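Local coordinates for protein C-glycoside 3-oxidase (Microbacterium trichothecenolyticum, PDB 7DVE) that oxidises the C3 hydroxyl of the sugar in C-glycosides such as isoorientin and mangiferin, using FAD and passing the electrons to oxygen to give hydrogen peroxide, at residues 147-150 against 151-155; 180-183 against 184-187; 288-291 against 292-296; 501-504 against 505-509. All coordinates share one frame; numbering follows the deposited sequence.

Contact 1 of 4, residues 147-150 against 151-155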
loop_
_atom_site.group_PDB
_atom_site.type_symbol
_atom_site.label_atom_id
_atom_site.label_comp_id
_atom_site.label_asym_id
_atom_site.label_seq_id
_atom_site.Cartn_x
_atom_site.Cartn_y
_atom_site.Cartn_z
ATOM N N THR A 147 -24.294 -3.791 -4.400
ATOM C CA THR A 147 -24.739 -2.991 -5.532
ATOM C C THR A 147 -24.041 -3.340 -6.831
ATOM O O THR A 147 -24.441 -2.820 -7.878
ATOM C CB THR A 147 -24.521 -1.503 -5.251
ATOM O OG1 THR A 147 -23.112 -1.248 -5.094
ATOM C CG2 THR A 147 -25.311 -1.050 -4.021
ATOM N N GLY A 148 -23.014 -4.188 -6.794
ATOM C CA GLY A 148 -22.158 -4.379 -7.938
ATOM C C GLY A 148 -21.097 -3.314 -8.100
ATOM O O GLY A 148 -20.232 -3.444 -8.980
ATOM N N GLU A 149 -21.111 -2.268 -7.274
ATOM C CA GLU A 149 -20.137 -1.203 -7.480
ATOM C C GLU A 149 -18.731 -1.638 -7.112
ATOM O O GLU A 149 -17.763 -1.103 -7.666
ATOM C CB GLU A 149 -20.501 0.054 -6.691
ATOM C CG GLU A 149 -19.568 1.222 -7.022
ATOM C CD GLU A 149 -19.871 2.508 -6.267
ATOM O OE1 GLU A 149 -20.416 2.445 -5.130
ATOM O OE2 GLU A 149 -19.547 3.587 -6.832
ATOM N N LEU A 150 -18.582 -2.587 -6.186
ATOM C CA LEU A 150 -17.229 -2.975 -5.786
ATOM C C LEU A 150 -16.443 -3.502 -6.985
ATOM O O LEU A 150 -15.301 -3.096 -7.206
ATOM C CB LEU A 150 -17.276 -4.003 -4.645
ATOM C CG LEU A 150 -15.943 -4.627 -4.165
ATOM C CD1 LEU A 150 -14.896 -3.577 -3.919
ATOM C CD2 LEU A 150 -16.129 -5.487 -2.914
ATOM N N ASP A 151 -17.055 -4.367 -7.796
ATOM C CA ASP A 151 -16.356 -4.927 -8.957
ATOM C C ASP A 151 -15.964 -3.847 -9.969
ATOM O O ASP A 151 -14.837 -3.853 -10.485
ATOM C CB ASP A 151 -17.222 -6.001 -9.616
ATOM C CG ASP A 151 -17.125 -7.349 -8.899
ATOM O OD1 ASP A 151 -16.252 -7.503 -8.016
ATOM O OD2 ASP A 151 -17.930 -8.252 -9.202
ATOM N N GLU A 152 -16.863 -2.894 -10.239
ATOM C CA GLU A 152 -16.519 -1.787 -11.131
ATOM C C GLU A 152 -15.383 -0.928 -10.560
ATOM O O GLU A 152 -14.477 -0.511 -11.302
ATOM C CB GLU A 152 -17.767 -0.947 -11.428
ATOM C CG GLU A 152 -17.468 0.427 -12.011
ATOM C CD GLU A 152 -18.683 1.328 -12.064
ATOM O OE1 GLU A 152 -19.517 1.140 -12.966
ATOM O OE2 GLU A 152 -18.818 2.226 -11.203
ATOM N N LEU A 153 -15.382 -0.678 -9.243
ATOM C CA LEU A 153 -14.276 0.084 -8.662
ATOM C C LEU A 153 -12.957 -0.681 -8.747
ATOM O O LEU A 153 -11.900 -0.089 -9.000
ATOM C CB LEU A 153 -14.577 0.449 -7.208
ATOM C CG LEU A 153 -15.783 1.376 -7.042
ATOM C CD1 LEU A 153 -15.961 1.729 -5.566
ATOM C CD2 LEU A 153 -15.627 2.618 -7.915
ATOM N N LEU A 154 -12.980 -1.989 -8.507
ATOM C CA LEU A 154 -11.737 -2.750 -8.595
ATOM C C LEU A 154 -11.223 -2.794 -10.038
ATOM O O LEU A 154 -10.010 -2.699 -10.272
ATOM C CB LEU A 154 -11.935 -4.153 -8.037
ATOM C CG LEU A 154 -12.288 -4.275 -6.563
ATOM C CD1 LEU A 154 -13.003 -5.584 -6.334
ATOM C CD2 LEU A 154 -11.027 -4.195 -5.660
ATOM N N SER A 155 -12.127 -2.929 -11.021
ATOM C CA SER A 155 -11.711 -2.822 -12.423
ATOM C C SER A 155 -11.060 -1.474 -12.705
ATOM O O SER A 155 -9.995 -1.409 -13.330
ATOM C CB SER A 155 -12.899 -3.031 -13.360
ATOM O OG SER A 155 -13.345 -4.373 -13.311
#
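The first turn of the helix 149-161 brings Glu149 over Leu153 and Leu150 over Leu154, two pairs set four residues apart. Each is backed by a main-chain bond: Leu153 N reaches Glu149 O at 2.9 Å with an N-H...O angle of 162°, and Leu154 N meets Leu150 O at the same length, 2.9 Å. Glu149 comes closest through its methylene, CG standing 3.8 Å from CG of Leu153, while its carboxyl carbon CD brushes Leu153 CD1 at 4.0 Å. With CG anti to the backbone N (chi1 -174°) and the chain straight beyond it, the carboxylate is carried past the leucine, where OE1 forms a salt bridge with Arg499. The other oxygen, Glu149 OE2, lies 4.6 Å from Glu152 OE2; each glutamate has its own arginine, Arg499 for Glu149 and Arg502 for Glu152, which probably offsets the like charges. Ahead of this turn lies an ST turn, in which Glu149 N donates to Thr147 OG1 at 3.1 Å, and Gly148, with its positive phi of 81°, takes the N-cap position. This is the junction between the short helix 142-145 and the helix 149-161 of the GMC oxidoreductase fold. On the buried side Leu150 CD1 lies 3.7 Å from Leu154 CD1, the two side chains crossing at a slant. Leu150 also packs on Leu144, Leu154 on Pro135, and Leu153 on Ala495 and Val498 of the helix 490-510, while Asp151 OD1 bridges to Arg140.

Contact 2 of 4, residues 180-183 against 184-187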
loop_
_atom_site.group_PDB
_atom_site.type_symbol
_atom_site.label_atom_id
_atom_site.label_comp_id
_atom_site.label_asym_id
_atom_site.label_seq_id
_atom_site.Cartn_x
_atom_site.Cartn_y
_atom_site.Cartn_z
ATOM N N ARG A 180 2.479 -27.078 -9.912
ATOM C CA ARG A 180 2.756 -27.889 -8.735
ATOM C C ARG A 180 1.761 -27.600 -7.617
ATOM O O ARG A 180 1.339 -28.519 -6.904
ATOM C CB ARG A 180 4.194 -27.663 -8.291
ATOM C CG ARG A 180 5.169 -28.384 -9.188
ATOM C CD ARG A 180 6.603 -28.006 -8.903
ATOM N NE ARG A 180 7.443 -28.345 -10.042
ATOM C CZ ARG A 180 8.739 -28.601 -9.963
ATOM N NH1 ARG A 180 9.390 -28.517 -8.811
ATOM N NH2 ARG A 180 9.400 -28.947 -11.065
ATOM N N LEU A 181 1.346 -26.340 -7.462
ATOM C CA LEU A 181 0.366 -26.017 -6.426
ATOM C C LEU A 181 -1.006 -26.568 -6.784
ATOM O O LEU A 181 -1.691 -27.152 -5.937
ATOM C CB LEU A 181 0.299 -24.506 -6.221
ATOM C CG LEU A 181 1.586 -23.936 -5.642
ATOM C CD1 LEU A 181 1.414 -22.456 -5.419
ATOM C CD2 LEU A 181 1.921 -24.660 -4.345
ATOM N N ALA A 182 -1.427 -26.392 -8.040
ATOM C CA ALA A 182 -2.716 -26.914 -8.472
ATOM C C ALA A 182 -2.799 -28.408 -8.233
ATOM O O ALA A 182 -3.873 -28.925 -7.919
ATOM C CB ALA A 182 -2.944 -26.588 -9.954
ATOM N N ALA A 183 -1.676 -29.115 -8.368
ATOM C CA ALA A 183 -1.674 -30.557 -8.122
ATOM C C ALA A 183 -2.244 -30.911 -6.750
ATOM O O ALA A 183 -2.954 -31.911 -6.608
ATOM C CB ALA A 183 -0.250 -31.108 -8.241
ATOM N N VAL A 184 -1.925 -30.123 -5.727
ATOM C CA VAL A 184 -2.319 -30.409 -4.351
ATOM C C VAL A 184 -3.449 -29.489 -3.885
ATOM O O VAL A 184 -3.657 -29.342 -2.690
ATOM C CB VAL A 184 -1.122 -30.318 -3.382
ATOM C CG1 VAL A 184 -0.017 -31.291 -3.764
ATOM C CG2 VAL A 184 -0.581 -28.888 -3.335
ATOM N N GLU A 185 -4.159 -28.834 -4.795
ATOM C CA GLU A 185 -5.210 -27.918 -4.371
ATOM C C GLU A 185 -6.558 -28.629 -4.402
ATOM O O GLU A 185 -6.824 -29.440 -5.293
ATOM C CB GLU A 185 -5.217 -26.659 -5.242
ATOM C CG GLU A 185 -6.529 -26.332 -5.911
ATOM C CD GLU A 185 -6.320 -25.611 -7.228
ATOM O OE1 GLU A 185 -5.919 -24.433 -7.181
ATOM O OE2 GLU A 185 -6.563 -26.210 -8.301
ATOM N N ASP A 186 -7.389 -28.343 -3.400
ATOM C CA ASP A 186 -8.634 -29.085 -3.232
ATOM C C ASP A 186 -9.556 -28.871 -4.425
ATOM O O ASP A 186 -9.751 -27.744 -4.890
ATOM C CB ASP A 186 -9.336 -28.676 -1.937
ATOM C CG ASP A 186 -8.902 -29.523 -0.746
ATOM O OD1 ASP A 186 -9.566 -29.453 0.313
ATOM O OD2 ASP A 186 -7.888 -30.249 -0.867
ATOM N N ALA A 187 -10.134 -29.966 -4.914
ATOM C CA ALA A 187 -10.996 -29.917 -6.087
ATOM C C ALA A 187 -12.313 -29.222 -5.770
ATOM O O ALA A 187 -13.203 -29.154 -6.623
ATOM C CB ALA A 187 -11.254 -31.329 -6.613
#
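Near its C-terminal end the helix 176-183 runs into the loop leading to the strand 196-204, and two backbone bonds that span three residues hold the chain there. Val184 N donates to Leu181 O at 3.0 Å, and Glu185 N donates to Ala182 O at 3.1 Å. Both are i to i+3 bonds, the spacing of a tightened, 3-10-like turn rather than of a regular alpha-helix. The donor positions agree: Glu185 N stands 71° out of the plane of the Ala182 carbonyl, although its own N-H is directed well at the oxygen. The backbone of Glu185 is extended, with psi 141°. Val184 has CG1 anti to its carbonyl carbon (chi1 -59°), which leaves CG2 between the backbone N and the carbonyl carbon and brings that methyl within 3.3 Å of Leu181 O. Val184 also packs on Ala425, and its carbonyl oxygen accepts a hydrogen bond from Arg421, tying the start of the loop to the helix 406-424. Leu181 packs against Val195 and Ile426, and Arg180 reaches with its guanidinium to the carbonyl oxygens of Arg308 and Ile426. The side chain of Glu185, extended beyond CG, runs alongside Ala182, and OE1 accepts from the backbone N of Val195 farther along the same loop. The second carboxylate oxygen, Glu185 OE2, rests 4.0 Å from Ala182 CB.

Contact 3 of 4, residues 288-291 against 292-296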
loop_
_atom_site.group_PDB
_atom_site.type_symbol
_atom_site.label_atom_id
_atom_site.label_comp_id
_atom_site.label_asym_id
_atom_site.label_seq_id
_atom_site.Cartn_x
_atom_site.Cartn_y
_atom_site.Cartn_z
ATOM N N PRO A 288 -12.917 12.322 15.306
ATOM C CA PRO A 288 -14.022 11.391 15.556
ATOM C C PRO A 288 -13.519 10.187 16.334
ATOM O O PRO A 288 -12.362 9.780 16.212
ATOM C CB PRO A 288 -14.490 10.998 14.155
ATOM C CG PRO A 288 -13.242 11.124 13.321
ATOM C CD PRO A 288 -12.482 12.297 13.899
ATOM N N ASP A 289 -14.412 9.620 17.150
ATOM C CA ASP A 289 -14.024 8.552 18.062
ATOM C C ASP A 289 -13.274 7.418 17.387
ATOM O O ASP A 289 -12.404 6.808 18.016
ATOM C CB ASP A 289 -15.238 7.960 18.760
ATOM C CG ASP A 289 -14.839 7.224 20.017
ATOM O OD1 ASP A 289 -14.467 7.920 20.991
ATOM O OD2 ASP A 289 -14.851 5.973 20.023
ATOM N N ALA A 290 -13.612 7.092 16.128
ATOM C CA ALA A 290 -12.959 5.973 15.447
ATOM C C ALA A 290 -11.564 6.310 14.957
ATOM O O ALA A 290 -10.852 5.400 14.538
ATOM C CB ALA A 290 -13.807 5.478 14.263
ATOM N N LEU A 291 -11.165 7.581 14.993
ATOM C CA LEU A 291 -9.895 8.001 14.405
ATOM C C LEU A 291 -8.722 7.232 15.013
ATOM O O LEU A 291 -8.549 7.199 16.232
ATOM C CB LEU A 291 -9.699 9.505 14.617
ATOM C CG LEU A 291 -8.405 10.062 14.027
ATOM C CD1 LEU A 291 -8.572 10.304 12.528
ATOM C CD2 LEU A 291 -7.963 11.321 14.741
ATOM N N GLY A 292 -7.920 6.609 14.164
ATOM C CA GLY A 292 -6.796 5.817 14.614
ATOM C C GLY A 292 -7.140 4.455 15.166
ATOM O O GLY A 292 -6.257 3.605 15.239
ATOM N N ARG A 293 -8.396 4.212 15.537
ATOM C CA ARG A 293 -8.814 2.948 16.119
ATOM C C ARG A 293 -9.085 1.900 15.036
ATOM O O ARG A 293 -9.197 2.212 13.849
ATOM C CB ARG A 293 -10.068 3.164 16.970
ATOM C CG ARG A 293 -9.829 3.904 18.273
ATOM C CD ARG A 293 -11.107 3.992 19.105
ATOM N NE ARG A 293 -10.852 4.589 20.409
ATOM C CZ ARG A 293 -10.353 3.919 21.437
ATOM N NH1 ARG A 293 -10.046 2.635 21.341
ATOM N NH2 ARG A 293 -10.162 4.552 22.591
ATOM N N TYR A 294 -9.202 0.636 15.466
ATOM C CA TYR A 294 -9.480 -0.524 14.612
ATOM C C TYR A 294 -8.315 -0.809 13.671
ATOM O O TYR A 294 -8.472 -1.498 12.658
ATOM C CB TYR A 294 -10.826 -0.375 13.850
ATOM C CG TYR A 294 -11.956 0.091 14.764
ATOM C CD1 TYR A 294 -12.534 -0.767 15.704
ATOM C CD2 TYR A 294 -12.390 1.411 14.743
ATOM C CE1 TYR A 294 -13.529 -0.317 16.588
ATOM C CE2 TYR A 294 -13.364 1.863 15.612
ATOM C CZ TYR A 294 -13.933 1.002 16.537
ATOM O OH TYR A 294 -14.910 1.483 17.390
ATOM N N LEU A 295 -7.143 -0.286 14.035
ATOM C CA LEU A 295 -5.892 -0.487 13.314
ATOM C C LEU A 295 -5.567 -1.973 13.179
ATOM O O LEU A 295 -5.572 -2.715 14.165
ATOM C CB LEU A 295 -4.756 0.214 14.078
ATOM C CG LEU A 295 -3.270 -0.087 13.739
ATOM C CD1 LEU A 295 -3.004 0.136 12.301
ATOM C CD2 LEU A 295 -2.307 0.724 14.596
ATOM N N ASN A 296 -5.228 -2.408 11.965
ATOM C CA ASN A 296 -4.857 -3.809 11.812
ATOM C C ASN A 296 -3.733 -3.992 10.802
ATOM O O ASN A 296 -3.763 -3.436 9.695
ATOM C CB ASN A 296 -6.068 -4.686 11.444
ATOM C CG ASN A 296 -6.799 -4.221 10.171
ATOM O OD1 ASN A 296 -6.754 -4.892 9.125
ATOM N ND2 ASN A 296 -7.529 -3.099 10.284
#
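Arg293 lays its extended aliphatic chain back across the main chain of Asp289, with CD 3.3 Å from Asp289 O. The same oxygen lies at the edge of the guanidinium, in its plane, 3.6 Å from Arg293 NE. CG sits anti to the carbonyl carbon (chi1 -72°), and the straight run from there to NE carries the guanidinium past the turn, where NH1 donates to Ala379 O. Charge attraction with Asp289 probably adds little: its OD2 is 4.2 Å from Arg293 NE, well out of the guanidinium plane, and no N-H points at it. Tyr294 approaches from the next position, its ring edge meeting a methyl group, CE2 to Ala290 CB at 3.9 Å; the ring also takes part in a cation-pi contact with Arg450. Leu291 packs on Pro278, Leu281 and Trp282 of the helix 276-283. In the backbone, Leu291 N bonds to Pro288 O at 2.8 Å and Arg293 N to Ala290 O at 2.9 Å. Gly292 takes the second bend at a positive phi, 77°, as is usual at the third position of a type II turn. These bonds close two overlapping beta turns, type I over 288-291 and type II over 290-293, in the loop joining the helix 276-283 to the strand 300-307.

Contact 4 of 4, residues 501-504 against 505-509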
loop_
_atom_site.group_PDB
_atom_site.type_symbol
_atom_site.label_atom_id
_atom_site.label_comp_id
_atom_site.label_asym_id
_atom_site.label_seq_id
_atom_site.Cartn_x
_atom_site.Cartn_y
_atom_site.Cartn_z
ATOM N N ALA A 501 -13.038 10.120 -5.467
ATOM C CA ALA A 501 -12.713 11.135 -6.464
ATOM C C ALA A 501 -13.852 11.341 -7.454
ATOM O O ALA A 501 -14.089 12.475 -7.893
ATOM C CB ALA A 501 -11.425 10.756 -7.198
ATOM N N ARG A 502 -14.578 10.277 -7.805
ATOM C CA ARG A 502 -15.778 10.460 -8.617
ATOM C C ARG A 502 -16.802 11.315 -7.891
ATOM O O ARG A 502 -17.482 12.145 -8.506
ATOM C CB ARG A 502 -16.389 9.110 -8.966
ATOM C CG ARG A 502 -15.594 8.306 -9.921
ATOM C CD ARG A 502 -16.237 6.959 -10.065
ATOM N NE ARG A 502 -15.869 6.330 -11.325
ATOM C CZ ARG A 502 -16.260 5.121 -11.687
ATOM N NH1 ARG A 502 -17.048 4.389 -10.913
ATOM N NH2 ARG A 502 -15.851 4.632 -12.852
ATOM N N HIS A 503 -16.940 11.119 -6.575
ATOM C CA HIS A 503 -17.868 11.951 -5.814
ATOM C C HIS A 503 -17.450 13.419 -5.837
ATOM O O HIS A 503 -18.287 14.311 -6.037
ATOM C CB HIS A 503 -17.992 11.464 -4.372
ATOM C CG HIS A 503 -19.091 12.153 -3.624
ATOM N ND1 HIS A 503 -18.857 13.073 -2.623
ATOM C CD2 HIS A 503 -20.433 12.108 -3.784
ATOM C CE1 HIS A 503 -20.006 13.540 -2.177
ATOM N NE2 HIS A 503 -20.978 12.973 -2.869
ATOM N N ILE A 504 -16.161 13.688 -5.631
ATOM C CA ILE A 504 -15.695 15.076 -5.671
ATOM C C ILE A 504 -15.946 15.685 -7.053
ATOM O O ILE A 504 -16.338 16.854 -7.167
ATOM C CB ILE A 504 -14.211 15.165 -5.258
ATOM C CG1 ILE A 504 -14.056 14.888 -3.762
ATOM C CG2 ILE A 504 -13.625 16.532 -5.579
ATOM C CD1 ILE A 504 -12.629 14.946 -3.296
ATOM N N ALA A 505 -15.740 14.901 -8.125
ATOM C CA ALA A 505 -16.046 15.390 -9.473
ATOM C C ALA A 505 -17.531 15.704 -9.634
ATOM O O ALA A 505 -17.893 16.724 -10.233
ATOM C CB ALA A 505 -15.609 14.372 -10.527
ATOM N N ASP A 506 -18.403 14.813 -9.149
ATOM C CA ASP A 506 -19.838 15.098 -9.133
ATOM C C ASP A 506 -20.106 16.438 -8.462
ATOM O O ASP A 506 -20.836 17.283 -8.989
ATOM C CB ASP A 506 -20.592 13.991 -8.391
ATOM C CG ASP A 506 -20.660 12.701 -9.176
ATOM O OD1 ASP A 506 -21.167 12.737 -10.296
ATOM O OD2 ASP A 506 -20.203 11.647 -8.683
ATOM N N GLU A 507 -19.496 16.648 -7.294
ATOM C CA GLU A 507 -19.718 17.877 -6.538
ATOM C C GLU A 507 -19.221 19.095 -7.311
ATOM O O GLU A 507 -19.875 20.141 -7.323
ATOM C CB GLU A 507 -19.021 17.777 -5.176
ATOM C CG GLU A 507 -19.730 16.961 -4.078
ATOM C CD GLU A 507 -21.208 17.309 -3.860
ATOM O OE1 GLU A 507 -21.727 18.273 -4.478
ATOM O OE2 GLU A 507 -21.860 16.630 -3.035
ATOM N N ILE A 508 -18.071 18.978 -7.976
ATOM C CA ILE A 508 -17.509 20.122 -8.689
ATOM C C ILE A 508 -18.377 20.480 -9.884
ATOM O O ILE A 508 -18.738 21.645 -10.079
ATOM C CB ILE A 508 -16.064 19.849 -9.130
ATOM C CG1 ILE A 508 -15.131 19.742 -7.921
ATOM C CG2 ILE A 508 -15.612 20.956 -10.079
ATOM C CD1 ILE A 508 -13.671 19.670 -8.290
ATOM N N THR A 509 -18.704 19.486 -10.716
ATOM C CA THR A 509 -19.558 19.750 -11.867
ATOM C C THR A 509 -20.912 20.294 -11.432
ATOM O O THR A 509 -21.482 21.162 -12.103
ATOM C CB THR A 509 -19.730 18.486 -12.708
ATOM O OG1 THR A 509 -20.513 17.529 -11.984
ATOM C CG2 THR A 509 -18.371 17.886 -13.067
#
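Ala505 N to Ala501 O and Ile508 N to Ile504 O are backbone hydrogen bonds of 2.9 Å each, and the two between them, Asp506 to Arg502 and Glu507 to His503, match them. Together they form an unbroken i to i+4 series joining 501-504 to 505-508, evidence of a regular alpha-helix.

Among polar side chains, His503 and Glu507 run side by side in the same direction. Glu507 OE2 lies 3.7 Å from His503 CE1 and 3.8 Å from His503 NE2, and the carboxylate plane stands nearly upright to the ring, at 89°. The bend in the glutamate (chi2 -50°) swings its acid group toward the imidazole.

Apolar contact falls on another side, where Ile504 CG2 meets Ile508 CD1 at 4.1 Å, the two side chains slanting across each other. Ile508 also lays its CG1 against the backbone, 3.2 Å from Ile504 O. Ile504 continues onto Tyr24 and Leu28 of the helix 19-31, and both isoleucines press on Phe267. The result is a C-terminal helix packed against the parallel sheet of a Rossmann-type FAD-binding domain, through its strands 267-270 and 473-475.

Overall arrangement
Contacts 1 and 4 both lie within helices and share i to i+4 backbone bonding, whereas contacts 2 and 3 rely on three-residue spacings, at a helix end and in consecutive turns. Contact 1 and contact 4 also meet directly: Glu152 OE2 and Arg502 NH1 form a 2.8 Å salt bridge joining the helices 149-161 and 490-510. Contact 2 is the surface case, its centre about 29 Å from that of the chain and about 46 Å, centre to centre, from contact 4. The other three are partly buried, each with three buried residues against one in contact 2. Contact 3 differs in running an arginine chain across a main-chain carbonyl, while contacts 1 and 4 pair side chains four residues apart.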